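Local atomic coordinates of beta-lactamase (Klebsiella pneumoniae, PDB entry 6KBY), a protein that probably hydrolyses beta-lactams to substituted beta-amino acids as a class C serine beta-lactamase, and binds adenosine monophosphate covalently. Residues 98-103 / 136-141; 64-69 / 231-236. All coordinates share one frame; numbering follows the deposited sequence.

Contact 1: 98-103 / 136-141; sequences HYVPEL and QLMAYL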
loop_
_atom_site.group_PDB
_atom_site.type_symbol
_atom_site.label_atom_id
_atom_site.label_comp_id
_atom_site.label_asym_id
_atom_site.label_seq_id
_atom_site.Cartn_x
_atom_site.Cartn_y
_atom_site.Cartn_z
ATOM N N HIS A 98 3.850 -21.442 14.307
ATOM C CA HIS A 98 3.857 -22.596 13.417
ATOM C C HIS A 98 4.888 -22.425 12.308
ATOM O O HIS A 98 5.590 -23.379 11.949
ATOM C CB HIS A 98 2.466 -22.810 12.824
ATOM C CG HIS A 98 2.401 -23.945 11.851
ATOM N ND1 HIS A 98 2.372 -25.264 12.251
ATOM C CD2 HIS A 98 2.370 -23.961 10.497
ATOM C CE1 HIS A 98 2.322 -26.044 11.186
ATOM N NE2 HIS A 98 2.322 -25.279 10.109
ATOM N N TYR A 99 4.996 -21.214 11.757
ATOM C CA TYR A 99 5.912 -20.945 10.656
ATOM C C TYR A 99 7.262 -20.402 11.092
ATOM O O TYR A 99 8.216 -20.464 10.308
ATOM C CB TYR A 99 5.283 -19.967 9.655
ATOM C CG TYR A 99 4.090 -20.564 8.963
ATOM C CD1 TYR A 99 4.249 -21.574 8.028
ATOM C CD2 TYR A 99 2.802 -20.141 9.263
ATOM C CE1 TYR A 99 3.165 -22.145 7.406
ATOM C CE2 TYR A 99 1.709 -20.704 8.641
ATOM C CZ TYR A 99 1.897 -21.706 7.718
ATOM O OH TYR A 99 0.809 -22.269 7.103
ATOM N N VAL A 100 7.361 -19.851 12.295
ATOM C CA VAL A 100 8.608 -19.293 12.808
ATOM C C VAL A 100 8.947 -20.082 14.067
ATOM O O VAL A 100 8.609 -19.649 15.177
ATOM C CB VAL A 100 8.473 -17.787 13.087
ATOM C CG1 VAL A 100 9.831 -17.185 13.430
ATOM C CG2 VAL A 100 7.839 -17.070 11.893
ATOM N N PRO A 101 9.594 -21.245 13.937
ATOM C CA PRO A 101 9.721 -22.153 15.090
ATOM C C PRO A 101 10.483 -21.579 16.270
ATOM O O PRO A 101 10.244 -22.015 17.406
ATOM C CB PRO A 101 10.426 -23.383 14.500
ATOM C CG PRO A 101 10.173 -23.300 13.023
ATOM C CD PRO A 101 10.136 -21.836 12.702
ATOM N N GLU A 102 11.382 -20.619 16.047
ATOM C CA GLU A 102 12.062 -19.958 17.157
ATOM C C GLU A 102 11.081 -19.307 18.121
ATOM O O GLU A 102 11.405 -19.140 19.303
ATOM C CB GLU A 102 13.022 -18.892 16.626
ATOM C CG GLU A 102 13.946 -19.344 15.518
ATOM C CD GLU A 102 13.454 -18.928 14.143
ATOM O OE1 GLU A 102 12.509 -19.573 13.624
ATOM O OE2 GLU A 102 13.986 -17.940 13.572
ATOM N N LEU A 103 9.887 -18.952 17.649
ATOM C CA LEU A 103 8.882 -18.292 18.469
ATOM C C LEU A 103 7.922 -19.265 19.144
ATOM O O LEU A 103 6.992 -18.818 19.823
ATOM C CB LEU A 103 8.104 -17.273 17.628
ATOM C CG LEU A 103 8.972 -16.185 16.988
ATOM C CD1 LEU A 103 8.127 -15.170 16.220
ATOM C CD2 LEU A 103 9.820 -15.487 18.039
ATOM N N GLN A 136 18.479 -9.714 17.591
ATOM C CA GLN A 136 17.752 -8.768 18.429
ATOM C C GLN A 136 16.257 -8.811 18.144
ATOM O O GLN A 136 15.440 -8.685 19.064
ATOM C CB GLN A 136 18.298 -7.363 18.200
ATOM C CG GLN A 136 19.766 -7.228 18.571
ATOM C CD GLN A 136 20.410 -5.998 17.965
ATOM O OE1 GLN A 136 19.950 -5.477 16.948
ATOM N NE2 GLN A 136 21.485 -5.528 18.587
ATOM N N LEU A 137 15.882 -8.981 16.874
ATOM C CA LEU A 137 14.468 -9.058 16.519
ATOM C C LEU A 137 13.802 -10.245 17.195
ATOM O O LEU A 137 12.731 -10.111 17.801
ATOM C CB LEU A 137 14.324 -9.169 15.001
ATOM C CG LEU A 137 12.914 -9.432 14.463
ATOM C CD1 LEU A 137 12.011 -8.230 14.710
ATOM C CD2 LEU A 137 12.950 -9.793 12.984
ATOM N N MET A 138 14.424 -11.422 17.099
ATOM C CA MET A 138 13.830 -12.617 17.687
ATOM C C MET A 138 13.763 -12.519 19.206
ATOM O O MET A 138 12.809 -13.008 19.817
ATOM C CB MET A 138 14.590 -13.867 17.244
ATOM C CG MET A 138 14.430 -14.192 15.767
ATOM S SD MET A 138 12.720 -14.552 15.305
ATOM C CE MET A 138 12.888 -14.706 13.527
ATOM N N ALA A 139 14.760 -11.892 19.834
ATOM C CA ALA A 139 14.709 -11.705 21.282
ATOM C C ALA A 139 13.530 -10.825 21.678
ATOM O O ALA A 139 12.829 -11.110 22.656
ATOM C CB ALA A 139 16.026 -11.113 21.785
ATOM N N TYR A 140 13.286 -9.758 20.916
ATOM C CA TYR A 140 12.141 -8.897 21.187
ATOM C C TYR A 140 10.835 -9.661 21.012
ATOM O O TYR A 140 9.948 -9.606 21.871
ATOM C CB TYR A 140 12.181 -7.675 20.264
ATOM C CG TYR A 140 10.956 -6.800 20.379
ATOM C CD1 TYR A 140 10.790 -5.953 21.462
ATOM C CD2 TYR A 140 9.957 -6.828 19.410
ATOM C CE1 TYR A 140 9.670 -5.158 21.582
ATOM C CE2 TYR A 140 8.831 -6.033 19.523
ATOM C CZ TYR A 140 8.693 -5.201 20.612
ATOM O OH TYR A 140 7.575 -4.406 20.741
ATOM N N LEU A 141 10.704 -10.386 19.899
ATOM C CA LEU A 141 9.460 -11.093 19.617
ATOM C C LEU A 141 9.191 -12.197 20.631
ATOM O O LEU A 141 8.031 -12.441 20.979
ATOM C CB LEU A 141 9.484 -11.643 18.194
ATOM C CG LEU A 141 9.534 -10.598 17.079
ATOM C CD1 LEU A 141 9.681 -11.289 15.737
ATOM C CD2 LEU A 141 8.300 -9.708 17.101
#
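Met138 reaches from helix 134-143 toward Val100 and the 3-10 segment 101-103, where it meets Glu102 and Leu103. The apolar contacts come first. The methyl CE of Met138 touches Val100 CG1 at 3.9 Å. Met138 SD lies 4.1 Å from Leu103 CD2, and the two side chains cross at about a right angle. The Met138 chain is bent at chi2 (-62°), and this bend sets SD beside that leucine methyl. The same methyl of Leu103 also meets the next turn of the helix: Leu103 CD2 lies 3.9 Å from Leu141 CB. Leu103 thus touches positions 138 and 141, three residues apart on one side of the helix.

The second kind of contact is between a charged group and an apolar one. The Glu102 carboxylate oxygen OE2 sits 3.4 Å from Met138 CE.

Backbone bonds shape each partner separately. Leu103 N donates to Val100 O at 2.9 Å and closes the 3-10 turn. Leu141 N donates to Leu137 O within the helix. Helix 158-171 packs against both partners: Met166 and Ile167 touch Val100, and Leu163 touches Leu141.

The contact joins the chain just after helix 96-99 to helix 134-143 in the helical part of the beta-lactamase fold, away from the AMP site. Its chemistry is dispersion between aliphatic carbons and a thioether sulphur, with a carboxylate oxygen on the terminal methyl. The pairing therefore rests on close fit and not on directed bonds.

Contact 2: 64-69 / 231-236; sequences NTLFEV and KTTSSD
The Phe67 ring turns an edge toward Thr232 O, which lies near the ring plane. Water 1 also sits at the ring edge, in the plane. The motif is an antiparallel strand pair: 231-232 is the middle strand of a small three-stranded antiparallel sheet, between 67-68 and 193-194. The other flat group is the Glu68 carboxylate, whose OE2 is bonded to Tyr205 OH and Val218 N and whose OE1 is bonded to Thr325 OG1, a residue that lines the AMP pocket. Glu68 is thus a second-shell neighbour of the ligand.

Phe67 and Thr232 form the hydrogen-bonded pair. Phe67 N donates to Thr232 O at 2.9 Å, nearly straight (172°). Thr232 N returns a bond to Phe67 O at 3.0 Å.

Glu68 and Lys231 form the non-hydrogen-bonded pair. Their side chains run side by side, with Glu68 CG 4.1 Å from Lys231 CG. The charged ends then separate: Lys231 NZ bonds to Gly229 O and Leu195 O.

Apolar contacts frame the pair. Val69, two residues before the covalent AMP site Ser71, puts CG1 3.8 Å from Thr232 CG2. Leu66 CD2 lies 3.7 Å from Thr233 CG2.

Past the strands, water 1 joins the segments. It donates to Thr65 O at 2.8 Å and accepts from Ser234 N at 2.9 Å, in the first turn of helix 234-244. Thr233 is the N-cap of that helix. Its OG1 stands between the backbone N and the carbonyl carbon (chi1 66°), and this Thr233 OG1 accepts from Asp236 N at 3.0 Å and 165°.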
loop_
_atom_site.group_PDB
_atom_site.type_symbol
_atom_site.label_atom_id
_atom_site.label_comp_id
_atom_site.label_asym_id
_atom_site.label_seq_id
_atom_site.Cartn_x
_atom_site.Cartn_y
_atom_site.Cartn_z
ATOM N N ASN A 64 9.219 8.296 -16.061
ATOM C CA ASN A 64 10.140 7.347 -15.450
ATOM C C ASN A 64 10.429 7.634 -13.983
ATOM O O ASN A 64 11.165 6.869 -13.352
ATOM C CB ASN A 64 11.453 7.304 -16.237
ATOM C CG ASN A 64 11.254 6.845 -17.660
ATOM O OD1 ASN A 64 10.536 5.884 -17.913
ATOM N ND2 ASN A 64 11.878 7.542 -18.600
ATOM N N THR A 65 9.864 8.698 -13.422
ATOM C CA THR A 65 10.233 9.098 -12.071
ATOM C C THR A 65 9.767 8.070 -11.053
ATOM O O THR A 65 8.596 7.673 -11.041
ATOM C CB THR A 65 9.624 10.455 -11.730
ATOM O OG1 THR A 65 10.106 11.439 -12.651
ATOM C CG2 THR A 65 9.994 10.865 -10.307
ATOM N N LEU A 66 10.687 7.672 -10.180
ATOM C CA LEU A 66 10.420 6.756 -9.085
ATOM C C LEU A 66 10.147 7.558 -7.821
ATOM O O LEU A 66 10.918 8.462 -7.466
ATOM C CB LEU A 66 11.628 5.846 -8.851
ATOM C CG LEU A 66 11.993 4.937 -10.023
ATOM C CD1 LEU A 66 13.410 4.414 -9.873
ATOM C CD2 LEU A 66 11.013 3.784 -10.127
ATOM N N PHE A 67 9.051 7.217 -7.145
ATOM C CA PHE A 67 8.699 7.796 -5.861
ATOM C C PHE A 67 8.727 6.701 -4.803
ATOM O O PHE A 67 8.388 5.545 -5.077
ATOM C CB PHE A 67 7.270 8.370 -5.877
ATOM C CG PHE A 67 7.073 9.561 -6.787
ATOM C CD1 PHE A 67 6.890 9.398 -8.155
ATOM C CD2 PHE A 67 6.998 10.840 -6.257
ATOM C CE1 PHE A 67 6.676 10.499 -8.979
ATOM C CE2 PHE A 67 6.788 11.942 -7.074
ATOM C CZ PHE A 67 6.623 11.769 -8.436
ATOM N N GLU A 68 9.111 7.071 -3.584
ATOM C CA GLU A 68 8.860 6.207 -2.442
ATOM C C GLU A 68 7.368 6.187 -2.163
ATOM O O GLU A 68 6.703 7.228 -2.194
ATOM C CB GLU A 68 9.589 6.739 -1.209
ATOM C CG GLU A 68 11.093 6.738 -1.383
ATOM C CD GLU A 68 11.859 7.449 -0.280
ATOM O OE1 GLU A 68 11.255 7.872 0.728
ATOM O OE2 GLU A 68 13.089 7.588 -0.434
ATOM N N VAL A 69 6.837 5.002 -1.879
ATOM C CA VAL A 69 5.421 4.877 -1.578
ATOM C C VAL A 69 5.143 4.407 -0.162
ATOM O O VAL A 69 3.973 4.229 0.198
ATOM C CB VAL A 69 4.673 4.030 -2.623
ATOM C CG1 VAL A 69 4.804 4.689 -3.990
ATOM C CG2 VAL A 69 5.204 2.606 -2.655
ATOM N N LYS A 231 9.943 1.557 -4.105
ATOM C CA LYS A 231 10.049 2.736 -4.955
ATOM C C LYS A 231 9.523 2.340 -6.328
ATOM O O LYS A 231 9.874 1.271 -6.836
ATOM C CB LYS A 231 11.509 3.193 -5.086
ATOM C CG LYS A 231 12.174 3.632 -3.784
ATOM C CD LYS A 231 12.813 2.430 -3.067
ATOM C CE LYS A 231 13.163 2.705 -1.634
ATOM N NZ LYS A 231 13.741 1.443 -1.153
ATOM N N THR A 232 8.681 3.184 -6.927
ATOM C CA THR A 232 7.970 2.771 -8.132
ATOM C C THR A 232 7.474 4.003 -8.886
ATOM O O THR A 232 7.524 5.128 -8.384
ATOM C CB THR A 232 6.829 1.816 -7.765
ATOM O OG1 THR A 232 6.191 1.337 -8.948
ATOM C CG2 THR A 232 5.811 2.512 -6.891
ATOM N N THR A 233 7.005 3.769 -10.106
ATOM C CA THR A 233 6.419 4.816 -10.931
ATOM C C THR A 233 4.899 4.770 -10.829
ATOM O O THR A 233 4.302 3.743 -10.490
ATOM C CB THR A 233 6.806 4.652 -12.404
ATOM O OG1 THR A 233 6.206 3.453 -12.904
ATOM C CG2 THR A 233 8.322 4.596 -12.582
ATOM N N SER A 234 4.270 5.897 -11.160
ATOM C CA SER A 234 2.813 5.910 -11.201
ATOM C C SER A 234 2.277 4.950 -12.256
ATOM O O SER A 234 1.216 4.347 -12.063
ATOM C CB SER A 234 2.305 7.326 -11.454
ATOM O OG SER A 234 2.722 7.782 -12.726
ATOM N N SER A 235 3.004 4.769 -13.362
ATOM C CA SER A 235 2.557 3.837 -14.394
ATOM C C SER A 235 2.588 2.395 -13.905
ATOM O O SER A 235 1.661 1.622 -14.179
ATOM C CB SER A 235 3.413 4.008 -15.644
ATOM O OG SER A 235 3.179 5.273 -16.241
ATOM N N ASP A 236 3.650 2.007 -13.196
ATOM C CA ASP A 236 3.680 0.658 -12.633
ATOM C C ASP A 236 2.565 0.461 -11.616
ATOM O O ASP A 236 1.937 -0.602 -11.574
ATOM C CB ASP A 236 5.033 0.359 -11.983
ATOM C CG ASP A 236 6.022 -0.291 -12.938
ATOM O OD1 ASP A 236 5.845 -0.188 -14.174
ATOM O OD2 ASP A 236 7.002 -0.892 -12.441
HETATM O O HOH W 1 5.865 8.247 -11.477
#

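Overall arrangement
The two contacts hold different elements and do not touch. Their centres are about 33 Å apart and their nearest atoms about 18 Å. Along the chain, contact 1 is nested inside the loop closed by contact 2. Contact 1 lies far from the chain centre, in the helical region, and combines buried residues with an exposed glutamate. It joins a turn to a helix through side chains. Contact 2 is nearer the centre and almost wholly buried, close to the AMP pocket. It joins strand to strand through main-chain bonds, with a water and a helix cap beside them. The buried charges there have polar partners outside the pair.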